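Protein (soluble lytic transglycosylase SLT70) (Escherichia coli, PDB 1QSA) cleaves the glycosidic bonds between N-acetylmuramic acid and N-acetylglucosamine in peptidoglycan, forming a 1,6-anhydro bond in the muramic acid residue, and may help recycle muropeptides. Local coordinates at residues Tyr35-Tyr40 / Ala386-Leu391; Leu50-Ala55 / Leu74-Phe78; Ser492-Ile497 / Asn526-Thr531. All coordinates share one frame; numbering follows the deposited sequence. Where two conformers were deposited one is given.

Interactions 1 and 2 belong to the alpha-superhelical part of the chain, whereas interaction 3 lies in the lysozyme-like transglycosylase domain, its centre about 28 Å from that of interaction 1. Interaction 1 is buried and long-range, bringing the start of helix 38-48 against helix 383-393 with a short tyrosine-glutamate hydrogen bond set in apolar packing. Interaction 2 is local and partly exposed: it packs the loop after that same helix 38-48 on helix 69-84, with apolar contacts and no hydrogen bond across. Interaction 3 is wholly buried and relies on the side-chain amide of Asn526, which grips the backbone of a tight turn near the predicted active-site glutamate.

Interaction 1: Tyr35-Tyr40 / Ala386-Leu391. With SO4 (sulfate ion), chain C.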
ATOM      1  N   TYR A  35      -9.770  18.019 -30.617  1.00 11.29           N
ATOM      2  CA  TYR A  35     -10.092  16.806 -29.859  1.00 10.42           C
ATOM      3  C   TYR A  35      -9.519  16.948 -28.434  1.00 10.98           C
ATOM      4  O   TYR A  35      -8.382  17.400 -28.277  1.00 11.18           O
ATOM      5  CB  TYR A  35      -9.485  15.591 -30.556  1.00 11.79           C
ATOM      6  CG  TYR A  35      -9.852  14.277 -29.902  1.00  9.97           C
ATOM      7  CD1 TYR A  35     -11.196  13.886 -29.779  1.00  8.64           C
ATOM      8  CD2 TYR A  35      -8.868  13.427 -29.393  1.00  9.10           C
ATOM      9  CE1 TYR A  35     -11.546  12.682 -29.164  1.00  9.28           C
ATOM     10  CE2 TYR A  35      -9.201  12.223 -28.777  1.00  9.08           C
ATOM     11  CZ  TYR A  35     -10.536  11.852 -28.657  1.00 10.12           C
ATOM     12  OH  TYR A  35     -10.829  10.679 -28.020  1.00 11.32           O
ATOM     13  N   PRO A  36     -10.292  16.580 -27.384  1.00 10.03           N
ATOM     14  CA  PRO A  36      -9.789  16.711 -26.006  1.00 10.35           C
ATOM     15  C   PRO A  36      -8.417  16.128 -25.727  1.00  9.45           C
ATOM     16  O   PRO A  36      -7.675  16.697 -24.923  1.00  9.95           O
ATOM     17  CB  PRO A  36     -10.873  16.038 -25.160  1.00 11.04           C
ATOM     18  CG  PRO A  36     -12.144  16.365 -25.941  1.00 10.05           C
ATOM     19  CD  PRO A  36     -11.713  16.172 -27.395  1.00 10.03           C
ATOM     20  N   LEU A  37      -8.082  15.018 -26.380  1.00  9.76           N
ATOM     21  CA  LEU A  37      -6.778  14.404 -26.137  1.00  9.28           C
ATOM     22  C   LEU A  37      -5.615  14.921 -27.002  1.00 10.45           C
ATOM     23  O   LEU A  37      -4.504  14.389 -26.926  1.00 10.20           O
ATOM     24  CB  LEU A  37      -6.867  12.875 -26.173  1.00  9.77           C
ATOM     25  CG  LEU A  37      -7.918  12.250 -25.235  1.00  8.11           C
ATOM     26  CD1 LEU A  37      -7.781  10.732 -25.252  1.00  9.31           C
ATOM     27  CD2 LEU A  37      -7.776  12.755 -23.804  1.00 10.31           C
ATOM     28  N   TYR A  38      -5.833  15.995 -27.758  1.00 10.42           N
ATOM     29  CA  TYR A  38      -4.754  16.564 -28.575  1.00 10.39           C
ATOM     30  C   TYR A  38      -3.493  16.867 -27.731  1.00 10.45           C
ATOM     31  O   TYR A  38      -2.385  16.594 -28.179  1.00 11.70           O
ATOM     32  CB  TYR A  38      -5.237  17.812 -29.320  1.00 10.78           C
ATOM     33  CG  TYR A  38      -4.184  18.393 -30.224  1.00 12.98           C
ATOM     34  CD1 TYR A  38      -3.854  17.779 -31.438  1.00 13.61           C
ATOM     35  CD2 TYR A  38      -3.490  19.532 -29.846  1.00 14.86           C
ATOM     36  CE1 TYR A  38      -2.839  18.300 -32.255  1.00 13.97           C
ATOM     37  CE2 TYR A  38      -2.479  20.062 -30.646  1.00 15.63           C
ATOM     38  CZ  TYR A  38      -2.160  19.443 -31.840  1.00 17.10           C
ATOM     39  OH  TYR A  38      -1.139  19.976 -32.597  1.00 20.57           O
ATOM     40  N   PRO A  39      -3.640  17.378 -26.485  1.00 10.52           N
ATOM     41  CA  PRO A  39      -2.431  17.655 -25.683  1.00 10.68           C
ATOM     42  C   PRO A  39      -1.564  16.405 -25.477  1.00  9.97           C
ATOM     43  O   PRO A  39      -0.343  16.516 -25.338  1.00 10.55           O
ATOM     44  CB  PRO A  39      -3.003  18.173 -24.360  1.00 11.82           C
ATOM     45  CG  PRO A  39      -4.253  18.878 -24.790  1.00 12.07           C
ATOM     46  CD  PRO A  39      -4.841  17.902 -25.805  1.00 10.87           C
ATOM     47  N   TYR A  40      -2.182  15.223 -25.424  1.00  8.43           N
ATOM     48  CA  TYR A  40      -1.417  13.978 -25.286  1.00  9.15           C
ATOM     49  C   TYR A  40      -0.589  13.710 -26.547  1.00  8.63           C
ATOM     50  O   TYR A  40       0.517  13.166 -26.468  1.00 10.24           O
ATOM     51  CB  TYR A  40      -2.323  12.795 -24.956  1.00 10.22           C
ATOM     52  CG  TYR A  40      -2.796  12.785 -23.523  1.00  9.86           C
ATOM     53  CD1 TYR A  40      -2.046  12.152 -22.525  1.00 11.88           C
ATOM     54  CD2 TYR A  40      -3.998  13.396 -23.157  1.00 10.34           C
ATOM     55  CE1 TYR A  40      -2.478  12.130 -21.203  1.00  9.61           C
ATOM     56  CE2 TYR A  40      -4.445  13.372 -21.821  1.00 10.61           C
ATOM     57  CZ  TYR A  40      -3.671  12.738 -20.855  1.00 12.09           C
ATOM     58  OH  TYR A  40      -4.070  12.727 -19.541  1.00 10.54           O
ATOM     59  N   ALA A 386     -13.674  16.622 -20.053  1.00 10.70           N
ATOM     60  CA  ALA A 386     -13.746  16.139 -21.426  1.00 10.20           C
ATOM     61  C   ALA A 386     -12.587  15.163 -21.704  1.00 10.24           C
ATOM     62  O   ALA A 386     -12.770  14.175 -22.412  1.00 10.74           O
ATOM     63  CB  ALA A 386     -13.730  17.300 -22.407  1.00  9.92           C
ATOM     64  N   ARG A 387     -11.405  15.424 -21.133  1.00 10.28           N
ATOM     65  CA  ARG A 387     -10.276  14.502 -21.331  1.00  9.77           C
ATOM     66  C   ARG A 387     -10.567  13.186 -20.606  1.00 10.27           C
ATOM     67  O   ARG A 387     -10.324  12.113 -21.149  1.00  9.37           O
ATOM     68  CB  ARG A 387      -8.959  15.097 -20.824  1.00  8.98           C
ATOM     69  CG  ARG A 387      -8.485  16.308 -21.645  1.00  9.25           C
ATOM     70  CD  ARG A 387      -6.999  16.567 -21.466  1.00 10.33           C
ATOM     71  NE  ARG A 387      -6.664  16.940 -20.098  1.00 12.30           N
ATOM     72  CZ  ARG A 387      -6.786  18.161 -19.589  1.00 12.27           C
ATOM     73  NH1 ARG A 387      -7.248  19.164 -20.331  1.00 14.29           N
ATOM     74  NH2 ARG A 387      -6.456  18.382 -18.325  1.00 13.14           N
ATOM     75  N   VAL A 388     -11.121  13.275 -19.397  1.00  8.96           N
ATOM     76  CA  VAL A 388     -11.457  12.073 -18.622  1.00 10.63           C
ATOM     77  C   VAL A 388     -12.430  11.205 -19.413  1.00 11.56           C
ATOM     78  O   VAL A 388     -12.234   9.993 -19.530  1.00  9.91           O
ATOM     79  CB  VAL A 388     -12.075  12.445 -17.244  1.00  9.04           C
ATOM     80  CG1 VAL A 388     -12.657  11.189 -16.548  1.00 12.57           C
ATOM     81  CG2 VAL A 388     -10.990  13.074 -16.357  1.00  9.70           C
ATOM     82  N   ARG A 389     -13.443  11.842 -20.004  1.00 10.85           N
ATOM     83  CA  ARG A 389     -14.433  11.123 -20.800  1.00 11.42           C
ATOM     84  C   ARG A 389     -13.776  10.355 -21.956  1.00  9.02           C
ATOM     85  O   ARG A 389     -14.061   9.178 -22.162  1.00 10.87           O
ATOM     86  CB  ARG A 389     -15.484  12.099 -21.344  1.00 12.77           C
ATOM     87  CG  ARG A 389     -16.503  11.465 -22.293  1.00 16.47           C
ATOM     88  CD  ARG A 389     -17.501  12.499 -22.806  1.00 18.42           C
ATOM     89  NE  ARG A 389     -18.443  11.905 -23.762  1.00 21.22           N
ATOM     90  CZ  ARG A 389     -19.195  12.594 -24.629  1.00 24.71           C
ATOM     91  NH1 ARG A 389     -19.139  13.925 -24.685  1.00 22.87           N
ATOM     92  NH2 ARG A 389     -20.014  11.944 -25.448  1.00 24.43           N
ATOM     93  N   GLU A 390     -12.869  11.010 -22.681  1.00  9.38           N
ATOM     94  CA  GLU A 390     -12.192  10.347 -23.789  1.00  9.08           C
ATOM     95  C   GLU A 390     -11.319   9.206 -23.305  1.00  8.18           C
ATOM     96  O   GLU A 390     -11.312   8.142 -23.904  1.00  9.25           O
ATOM     97  CB  GLU A 390     -11.346  11.334 -24.606  1.00  8.86           C
ATOM     98  CG  GLU A 390     -12.185  12.357 -25.358  1.00  9.02           C
ATOM     99  CD  GLU A 390     -13.373  11.706 -26.047  1.00 11.12           C
ATOM    100  OE1 GLU A 390     -13.135  10.911 -26.973  1.00  9.89           O
ATOM    101  OE2 GLU A 390     -14.540  11.950 -25.635  1.00 11.39           O
ATOM    102  N   LEU A 391     -10.568   9.446 -22.232  1.00  9.59           N
ATOM    103  CA  LEU A 391      -9.683   8.409 -21.695  1.00  9.09           C
ATOM    104  C   LEU A 391     -10.470   7.168 -21.263  1.00 10.58           C
ATOM    105  O   LEU A 391     -10.071   6.044 -21.562  1.00 10.08           O
ATOM    106  CB  LEU A 391      -8.854   8.972 -20.550  1.00  9.56           C
ATOM    107  CG  LEU A 391      -7.836  10.044 -20.967  1.00  9.24           C
ATOM    108  CD1 LEU A 391      -7.312  10.764 -19.720  1.00 10.01           C
ATOM    109  CD2 LEU A 391      -6.687   9.394 -21.776  1.00  9.99           C
TER
HETATM  110  S   SO4 C 702     -19.564   8.270 -24.683  1.00 36.72           S
HETATM  111  O1  SO4 C 702     -19.790   7.001 -23.962  1.00 37.52           O
HETATM  112  O2  SO4 C 702     -20.692   9.196 -24.455  1.00 38.63           O
HETATM  113  O3  SO4 C 702     -18.314   8.881 -24.181  1.00 34.68           O
HETATM  114  O4  SO4 C 702     -19.484   7.983 -26.124  1.00 36.16           O
HETATM  115  O   HOH W   1      -8.035  19.087 -23.565  1.00 14.77           O
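The ring of Tyr35 receives Glu390 at its edge, OE1 lying near the ring plane, while the carboxylate is turned 78° from the ring. Tyr40 presents its ring obliquely to Arg387 CD and Leu391 CD1, with Leu37 O in plane at its edge. At the Arg389 guanidinium edge, NE and NH2 bond to a sulfate, probably from the crystallisation liquor, that Arg7 also holds. The contact joins the loop and first turn of helix 38-48 in the alpha-superhelix to helix 383-393 of the L domain, and so helps close the ring-shaped molecule. With CG opposite the backbone N (chi1 -176°), the Tyr35 ring crosses from the loop to Glu390; its OH donates a short 2.5 Å bond to Glu390 OE1, which accepts through its anti lone pair, turned away from OE2. Arg7 makes a salt bridge to the same OE1, and Trp394 NE1 is hydrogen-bonded to Tyr35 OH, giving buried acid and phenol each a second partner. Between the tyrosines, rigid Pro36 sets CG 4.0 Å from Ala386 CB, and branched Leu37 packs CG on Glu390 CB at 3.6 Å and CD1 on Leu391 CD2. Arg387 suits an apolar flank with a polar end: CG and CD lie against Pro36 O, while its guanidinium pairs with Glu403, which also binds Tyr40 OH. A water donates to Pro36 O at 2.8 Å and weakly accepts from Arg387 NH1.

Interaction 2: Leu50-Ala55 / Leu74-Phe78; sequences LMNQPA and LQSRF. With SO4 (sulfate ion), chain I.
Leu50 and Phe78 are the residues whose backbones come nearest, their CA atoms 7.8 Å apart, where a short 3-10 turn at Leu50-Asn52 and the extended Gln53-Pro54 link pass beside one face of helix 69-84. Phe78 carries the contact. Its CG stands opposite the backbone N (chi1 -162°), which sends the ring out from the helix into the bend of the loop. Leu50 CD1 rests obliquely against CD1 of that ring at 3.8 Å. At the diagonally placed CE2 of Phe78, from the same side of the ring plane, Ala55 CA approaches to 3.6 Å, a closeness suited to a small residue. Gln53 O lies near the ring plane, at the edge, 3.6 Å from Phe78 CZ, and is itself hydrogen-bonded to Arg85. Leu50 CD2 meets NE of the extended Arg77 at 3.6 Å, where the exposed arginine borders the apolar patch. Phe94 also meets Phe78 edge-to-face. Pro54 is the N-cap of helix 55-64, and Ala55 N donates to O1 of a sulfate, probably from the crystallisation liquor, at 2.8 Å. The loop joining helices 38-48 and 55-64 thus packs on helix 69-84, one step in the stacking of successive helices that builds this alpha-superhelix.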
ATOM      1  N   LEU A  50      13.014  14.702 -27.416  1.00 14.90           N
ATOM      2  CA  LEU A  50      13.365  15.503 -26.244  1.00 14.16           C
ATOM      3  C   LEU A  50      14.826  15.961 -26.196  1.00 13.77           C
ATOM      4  O   LEU A  50      15.115  17.062 -25.735  1.00 13.22           O
ATOM      5  CB  LEU A  50      12.988  14.781 -24.942  1.00 14.64           C
ATOM      6  CG  LEU A  50      12.792  15.736 -23.755  1.00 15.25           C
ATOM      7  CD1 LEU A  50      11.606  16.681 -24.011  1.00 15.72           C
ATOM      8  CD2 LEU A  50      12.611  14.953 -22.450  1.00 15.87           C
ATOM      9  N   MET A  51      15.733  15.139 -26.714  1.00 14.23           N
ATOM     10  CA  MET A  51      17.158  15.503 -26.688  1.00 14.20           C
ATOM     11  C   MET A  51      17.511  16.714 -27.556  1.00 16.27           C
ATOM     12  O   MET A  51      18.556  17.327 -27.364  1.00 17.41           O
ATOM     13  CB  MET A  51      18.028  14.307 -27.073  1.00 14.66           C
ATOM     14  CG  MET A  51      18.038  13.192 -26.038  1.00 17.73           C
ATOM     15  SD  MET A  51      19.192  11.867 -26.503  1.00 26.09           S
ATOM     16  CE  MET A  51      19.617  11.225 -24.915  1.00 26.95           C
ATOM     17  N   ASN A  52      16.622  17.073 -28.481  1.00 16.41           N
ATOM     18  CA  ASN A  52      16.860  18.203 -29.376  1.00 17.20           C
ATOM     19  C   ASN A  52      15.863  19.343 -29.198  1.00 18.54           C
ATOM     20  O   ASN A  52      15.855  20.301 -29.973  1.00 19.66           O
ATOM     21  CB  ASN A  52      16.845  17.703 -30.820  1.00 19.73           C
ATOM     22  CG  ASN A  52      17.976  16.737 -31.099  1.00 19.83           C
ATOM     23  OD1 ASN A  52      19.137  17.039 -30.828  1.00 24.44           O
ATOM     24  ND2 ASN A  52      17.645  15.570 -31.616  1.00 22.23           N
ATOM     25  N   GLN A  53      15.032  19.253 -28.168  1.00 16.65           N
ATOM     26  CA  GLN A  53      14.044  20.294 -27.937  1.00 17.76           C
ATOM     27  C   GLN A  53      14.566  21.531 -27.223  1.00 18.45           C
ATOM     28  O   GLN A  53      15.294  21.425 -26.229  1.00 17.23           O
ATOM     29  CB  GLN A  53      12.869  19.752 -27.110  1.00 18.41           C
ATOM     30  CG  GLN A  53      12.045  18.696 -27.786  1.00 18.74           C
ATOM     31  CD  GLN A  53      11.183  19.246 -28.897  1.00 20.36           C
ATOM     32  OE1 GLN A  53      11.120  20.464 -29.117  1.00 22.22           O
ATOM     33  NE2 GLN A  53      10.513  18.352 -29.614  1.00 21.07           N
ATOM     34  N   PRO A  54      14.251  22.729 -27.751  1.00 17.63           N
ATOM     35  CA  PRO A  54      14.717  23.934 -27.061  1.00 17.60           C
ATOM     36  C   PRO A  54      13.801  24.128 -25.840  1.00 16.77           C
ATOM     37  O   PRO A  54      12.619  23.771 -25.879  1.00 16.24           O
ATOM     38  CB  PRO A  54      14.521  25.039 -28.107  1.00 17.40           C
ATOM     39  CG  PRO A  54      13.423  24.523 -28.983  1.00 16.89           C
ATOM     40  CD  PRO A  54      13.713  23.045 -29.090  1.00 17.94           C
ATOM     41  N   ALA A  55      14.342  24.685 -24.763  1.00 15.39           N
ATOM     42  CA  ALA A  55      13.577  24.887 -23.541  1.00 15.36           C
ATOM     43  C   ALA A  55      12.277  25.666 -23.748  1.00 16.03           C
ATOM     44  O   ALA A  55      11.277  25.397 -23.089  1.00 16.64           O
ATOM     45  CB  ALA A  55      14.447  25.570 -22.477  1.00 15.37           C
ATOM     46  N   LEU A  74       6.510  16.396 -17.169  1.00 16.93           N
ATOM     47  CA  LEU A  74       7.494  16.858 -18.155  1.00 17.45           C
ATOM     48  C   LEU A  74       8.466  17.896 -17.576  1.00 15.70           C
ATOM     49  O   LEU A  74       9.616  17.996 -18.027  1.00 15.27           O
ATOM     50  CB  LEU A  74       6.795  17.422 -19.401  1.00 17.68           C
ATOM     51  CG  LEU A  74       7.693  17.872 -20.567  1.00 16.53           C
ATOM     52  CD1 LEU A  74       8.565  16.712 -21.061  1.00 17.05           C
ATOM     53  CD2 LEU A  74       6.838  18.429 -21.708  1.00 16.70           C
ATOM     54  N   GLN A  75       8.017  18.650 -16.576  1.00 16.17           N
ATOM     55  CA  GLN A  75       8.854  19.666 -15.927  1.00 15.71           C
ATOM     56  C   GLN A  75      10.107  19.005 -15.318  1.00 16.37           C
ATOM     57  O   GLN A  75      11.248  19.428 -15.572  1.00 14.47           O
ATOM     58  CB  GLN A  75       8.049  20.377 -14.843  0.60 16.63           C
ATOM     59  CG  GLN A  75       8.752  21.563 -14.216  0.60 16.79           C
ATOM     60  CD  GLN A  75       8.984  22.705 -15.194  0.60 19.39           C
ATOM     61  OE1 GLN A  75       8.439  22.721 -16.302  0.60 17.42           O
ATOM     62  NE2 GLN A  75       9.810  23.660 -14.792  0.60 18.33           N
ATOM     63  N   SER A  76       9.893  17.960 -14.518  1.00 14.61           N
ATOM     64  CA  SER A  76      11.011  17.232 -13.920  1.00 13.31           C
ATOM     65  C   SER A  76      11.793  16.434 -14.967  1.00 13.48           C
ATOM     66  O   SER A  76      13.018  16.377 -14.899  1.00 11.71           O
ATOM     67  CB  SER A  76      10.533  16.301 -12.791  0.75 11.54           C
ATOM     68  OG  SER A  76      10.179  17.037 -11.636  0.75 12.71           O
ATOM     69  N   ARG A  77      11.099  15.855 -15.955  1.00 11.48           N
ATOM     70  CA  ARG A  77      11.762  15.091 -17.011  1.00 12.66           C
ATOM     71  C   ARG A  77      12.705  15.984 -17.841  1.00 12.55           C
ATOM     72  O   ARG A  77      13.845  15.596 -18.143  1.00 12.24           O
ATOM     73  CB  ARG A  77      10.726  14.435 -17.920  1.00 14.42           C
ATOM     74  CG  ARG A  77      11.326  13.602 -19.042  1.00 15.69           C
ATOM     75  CD  ARG A  77      10.235  12.900 -19.847  1.00 19.61           C
ATOM     76  NE  ARG A  77      10.790  12.203 -21.005  1.00 23.18           N
ATOM     77  CZ  ARG A  77      10.087  11.425 -21.830  1.00 26.95           C
ATOM     78  NH1 ARG A  77       8.784  11.243 -21.639  1.00 29.18           N
ATOM     79  NH2 ARG A  77      10.689  10.837 -22.862  1.00 28.28           N
ATOM     80  N   PHE A  78      12.264  17.204 -18.145  1.00 10.58           N
ATOM     81  CA  PHE A  78      13.105  18.098 -18.934  1.00 10.49           C
ATOM     82  C   PHE A  78      14.264  18.642 -18.101  1.00 10.98           C
ATOM     83  O   PHE A  78      15.338  18.937 -18.633  1.00 12.11           O
ATOM     84  CB  PHE A  78      12.311  19.223 -19.576  1.00 10.31           C
ATOM     85  CG  PHE A  78      13.048  19.886 -20.700  1.00  9.44           C
ATOM     86  CD1 PHE A  78      13.481  19.133 -21.794  1.00 10.47           C
ATOM     87  CD2 PHE A  78      13.333  21.249 -20.657  1.00 10.73           C
ATOM     88  CE1 PHE A  78      14.195  19.743 -22.846  1.00 11.64           C
ATOM     89  CE2 PHE A  78      14.044  21.861 -21.701  1.00 11.19           C
ATOM     90  CZ  PHE A  78      14.470  21.099 -22.790  1.00 10.69           C
TER
HETATM   91  S   SO4 I 708      17.926  25.221 -25.572  1.00 55.03           S
HETATM   92  O1  SO4 I 708      17.135  24.631 -24.477  1.00 53.96           O
HETATM   93  O2  SO4 I 708      19.276  25.554 -25.084  1.00 54.99           O
HETATM   94  O3  SO4 I 708      18.039  24.245 -26.673  1.00 55.79           O
HETATM   95  O4  SO4 I 708      17.263  26.443 -26.059  1.00 55.00           O

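Interaction 3: Ser492-Ile497 / Asn526-Thr531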
ATOM      1  N   SER A 492      -2.161  -8.484 -11.537  1.00 11.99           N
ATOM      2  CA  SER A 492      -2.853  -7.750 -12.579  1.00 12.07           C
ATOM      3  C   SER A 492      -4.369  -7.705 -12.594  1.00 12.52           C
ATOM      4  O   SER A 492      -5.040  -8.707 -12.327  1.00 12.19           O
ATOM      5  CB  SER A 492      -2.392  -8.269 -13.941  0.54 12.35           C
ATOM      6  OG  SER A 492      -0.998  -8.074 -14.126  0.54 13.99           O
ATOM      7  N   GLY A 493      -4.879  -6.537 -12.976  1.00 12.38           N
ATOM      8  CA  GLY A 493      -6.303  -6.370 -13.168  1.00 10.98           C
ATOM      9  C   GLY A 493      -7.269  -6.381 -12.013  1.00 10.80           C
ATOM     10  O   GLY A 493      -6.875  -6.270 -10.851  1.00 11.51           O
ATOM     11  N   LEU A 494      -8.532  -6.625 -12.363  1.00  9.51           N
ATOM     12  CA  LEU A 494      -9.639  -6.564 -11.408  1.00 10.32           C
ATOM     13  C   LEU A 494      -9.489  -7.405 -10.174  1.00  9.37           C
ATOM     14  O   LEU A 494      -9.780  -6.939  -9.077  1.00 10.42           O
ATOM     15  CB  LEU A 494     -10.970  -6.893 -12.091  1.00  9.92           C
ATOM     16  CG  LEU A 494     -11.482  -5.873 -13.123  1.00  9.34           C
ATOM     17  CD1 LEU A 494     -12.721  -6.452 -13.805  1.00  9.00           C
ATOM     18  CD2 LEU A 494     -11.779  -4.511 -12.469  1.00  9.38           C
ATOM     19  N   MET A 495      -8.967  -8.615 -10.346  1.00  9.20           N
ATOM     20  CA  MET A 495      -8.803  -9.515  -9.209  1.00 10.30           C
ATOM     21  C   MET A 495      -7.341  -9.716  -8.816  1.00 11.26           C
ATOM     22  O   MET A 495      -7.017 -10.611  -8.031  1.00  9.99           O
ATOM     23  CB  MET A 495      -9.546 -10.831  -9.474  1.00 10.53           C
ATOM     24  CG  MET A 495     -11.043 -10.577  -9.677  1.00  9.93           C
ATOM     25  SD  MET A 495     -12.035 -12.052  -9.909  1.00 12.02           S
ATOM     26  CE  MET A 495     -12.001 -12.733  -8.231  1.00 11.38           C
ATOM     27  N   GLN A 496      -6.483  -8.826  -9.332  1.00 10.27           N
ATOM     28  CA  GLN A 496      -5.051  -8.811  -9.022  1.00 10.13           C
ATOM     29  C   GLN A 496      -4.418 -10.191  -9.069  1.00 10.45           C
ATOM     30  O   GLN A 496      -3.839 -10.685  -8.091  1.00 10.74           O
ATOM     31  CB  GLN A 496      -4.831  -8.114  -7.671  1.00 10.23           C
ATOM     32  CG  GLN A 496      -5.041  -6.583  -7.746  1.00  9.72           C
ATOM     33  CD  GLN A 496      -3.921  -5.910  -8.505  1.00 11.88           C
ATOM     34  OE1 GLN A 496      -2.841  -5.676  -7.959  1.00 13.33           O
ATOM     35  NE2 GLN A 496      -4.150  -5.635  -9.779  1.00 11.14           N
ATOM     36  N   ILE A 497      -4.548 -10.794 -10.240  1.00 11.15           N
ATOM     37  CA  ILE A 497      -4.056 -12.133 -10.510  1.00 12.07           C
ATOM     38  C   ILE A 497      -2.579 -12.123 -10.889  1.00 12.40           C
ATOM     39  O   ILE A 497      -2.164 -11.374 -11.771  1.00 12.59           O
ATOM     40  CB  ILE A 497      -4.869 -12.757 -11.662  1.00 11.14           C
ATOM     41  CG1 ILE A 497      -6.363 -12.787 -11.297  1.00  9.17           C
ATOM     42  CG2 ILE A 497      -4.425 -14.200 -11.894  1.00 12.99           C
ATOM     43  CD1 ILE A 497      -7.255 -13.159 -12.483  1.00  9.14           C
ATOM     44  N   ASN A 526      -9.920 -11.577 -16.932  1.00 10.80           N
ATOM     45  CA  ASN A 526      -9.547 -11.482 -15.528  1.00  9.51           C
ATOM     46  C   ASN A 526     -10.626 -12.122 -14.638  1.00  9.71           C
ATOM     47  O   ASN A 526     -10.327 -12.947 -13.778  1.00 10.83           O
ATOM     48  CB  ASN A 526      -9.320 -10.010 -15.149  1.00  7.78           C
ATOM     49  CG  ASN A 526      -8.646  -9.866 -13.816  1.00 11.05           C
ATOM     50  OD1 ASN A 526      -9.286  -9.984 -12.774  1.00 11.45           O
ATOM     51  ND2 ASN A 526      -7.335  -9.632 -13.832  1.00 10.39           N
ATOM     52  N   ILE A 527     -11.885 -11.784 -14.886  1.00 10.59           N
ATOM     53  CA  ILE A 527     -12.995 -12.345 -14.113  1.00 10.38           C
ATOM     54  C   ILE A 527     -13.094 -13.864 -14.308  1.00 10.42           C
ATOM     55  O   ILE A 527     -13.331 -14.596 -13.364  1.00 10.36           O
ATOM     56  CB  ILE A 527     -14.332 -11.616 -14.457  1.00 10.83           C
ATOM     57  CG1 ILE A 527     -14.282 -10.184 -13.910  1.00 11.33           C
ATOM     58  CG2 ILE A 527     -15.534 -12.344 -13.857  1.00 11.42           C
ATOM     59  CD1 ILE A 527     -15.367  -9.256 -14.470  1.00 12.82           C
ATOM     60  N   ASN A 528     -12.857 -14.331 -15.528  1.00 10.40           N
ATOM     61  CA  ASN A 528     -12.888 -15.767 -15.833  1.00 10.48           C
ATOM     62  C   ASN A 528     -11.832 -16.516 -14.985  1.00 10.96           C
ATOM     63  O   ASN A 528     -12.161 -17.416 -14.187  1.00 10.65           O
ATOM     64  CB  ASN A 528     -12.601 -15.940 -17.334  1.00 11.32           C
ATOM     65  CG  ASN A 528     -12.657 -17.396 -17.799  1.00 12.84           C
ATOM     66  OD1 ASN A 528     -13.136 -18.280 -17.088  1.00 15.28           O
ATOM     67  ND2 ASN A 528     -12.160 -17.646 -19.006  1.00 14.85           N
ATOM     68  N   ILE A 529     -10.567 -16.100 -15.100  1.00  9.08           N
ATOM     69  CA  ILE A 529      -9.486 -16.766 -14.380  1.00  9.81           C
ATOM     70  C   ILE A 529      -9.535 -16.543 -12.870  1.00 10.22           C
ATOM     71  O   ILE A 529      -9.286 -17.467 -12.083  1.00 10.00           O
ATOM     72  CB  ILE A 529      -8.118 -16.347 -14.966  1.00 10.49           C
ATOM     73  CG1 ILE A 529      -8.048 -16.811 -16.423  1.00 10.43           C
ATOM     74  CG2 ILE A 529      -6.951 -16.957 -14.152  1.00 12.27           C
ATOM     75  CD1 ILE A 529      -6.825 -16.334 -17.198  1.00 12.32           C
ATOM     76  N   GLY A 530      -9.934 -15.340 -12.471  1.00  8.88           N
ATOM     77  CA  GLY A 530     -10.008 -15.012 -11.056  1.00  9.06           C
ATOM     78  C   GLY A 530     -11.130 -15.738 -10.346  1.00  8.97           C
ATOM     79  O   GLY A 530     -10.928 -16.273  -9.245  1.00 11.43           O
ATOM     80  N   THR A 531     -12.320 -15.778 -10.946  1.00 10.23           N
ATOM     81  CA  THR A 531     -13.435 -16.511 -10.315  1.00 10.89           C
ATOM     82  C   THR A 531     -13.106 -18.008 -10.240  1.00  8.87           C
ATOM     83  O   THR A 531     -13.526 -18.701  -9.322  1.00  9.86           O
ATOM     84  CB  THR A 531     -14.794 -16.335 -11.044  1.00 11.63           C
ATOM     85  OG1 THR A 531     -14.694 -16.751 -12.416  1.00 12.02           O
ATOM     86  CG2 THR A 531     -15.289 -14.889 -10.942  1.00 11.54           C
TER
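Asn526 of helix 523-540 grips the turn at Ser492-Ile497 through both ends of its side-chain amide. Its OD1 accepts from Met495 N at 2.8 Å, with the donor tilted 27° from the carbonyl plane, and its ND2 donates to Ser492 O at 2.9 Å from above the plane of that carbonyl. Ile497 N reaches Ser492 O from the opposite face, so one oxygen takes two donors. ND2 is also hydrogen-bonded to Leu520 O, so the buried amide has partners at both its oxygen and its nitrogen. The turn itself is a type I beta turn, Gly493 to Gln496, overlapping a G1 beta bulge in which Gln496, with positive phi, and Ile497 both face Ser492. Gln496 folds back so that NE2 donates almost straight (176°) to Gly493 O.

Glycine suits position 493 twice over: the backbone there takes a positive phi, and ND2 of Asn526 comes within 3.5 Å of Gly493 CA where a side chain would have to stand. Gly530 offers a similar close approach on the helix: Met495 SD lies 3.8 Å from Gly530 CA, the thioether bent over the helix backbone at chi3 (72°). Ile497 runs antiparallel beside the Asn526 side chain, its CD1 reaching 3.3 Å from Asn526 O and 3.5 Å from Gly530 N. Leu494 CD1 closes the other end against Ile527 CD1 at 3.9 Å, and Ile527 in turn meets helix 454-461.

In the Slt-type, lysozyme-like domain this turn runs close to Glu478, the predicted active-site residue, which Gln496 touches. Leu494 O and Met495 O are bound by Ser479 OG and Tyr552 OH. Directional bonds to several backbone atoms, backed by tight apolar packing, are consistent with a turn held rigidly beside the probable catalytic glutamate.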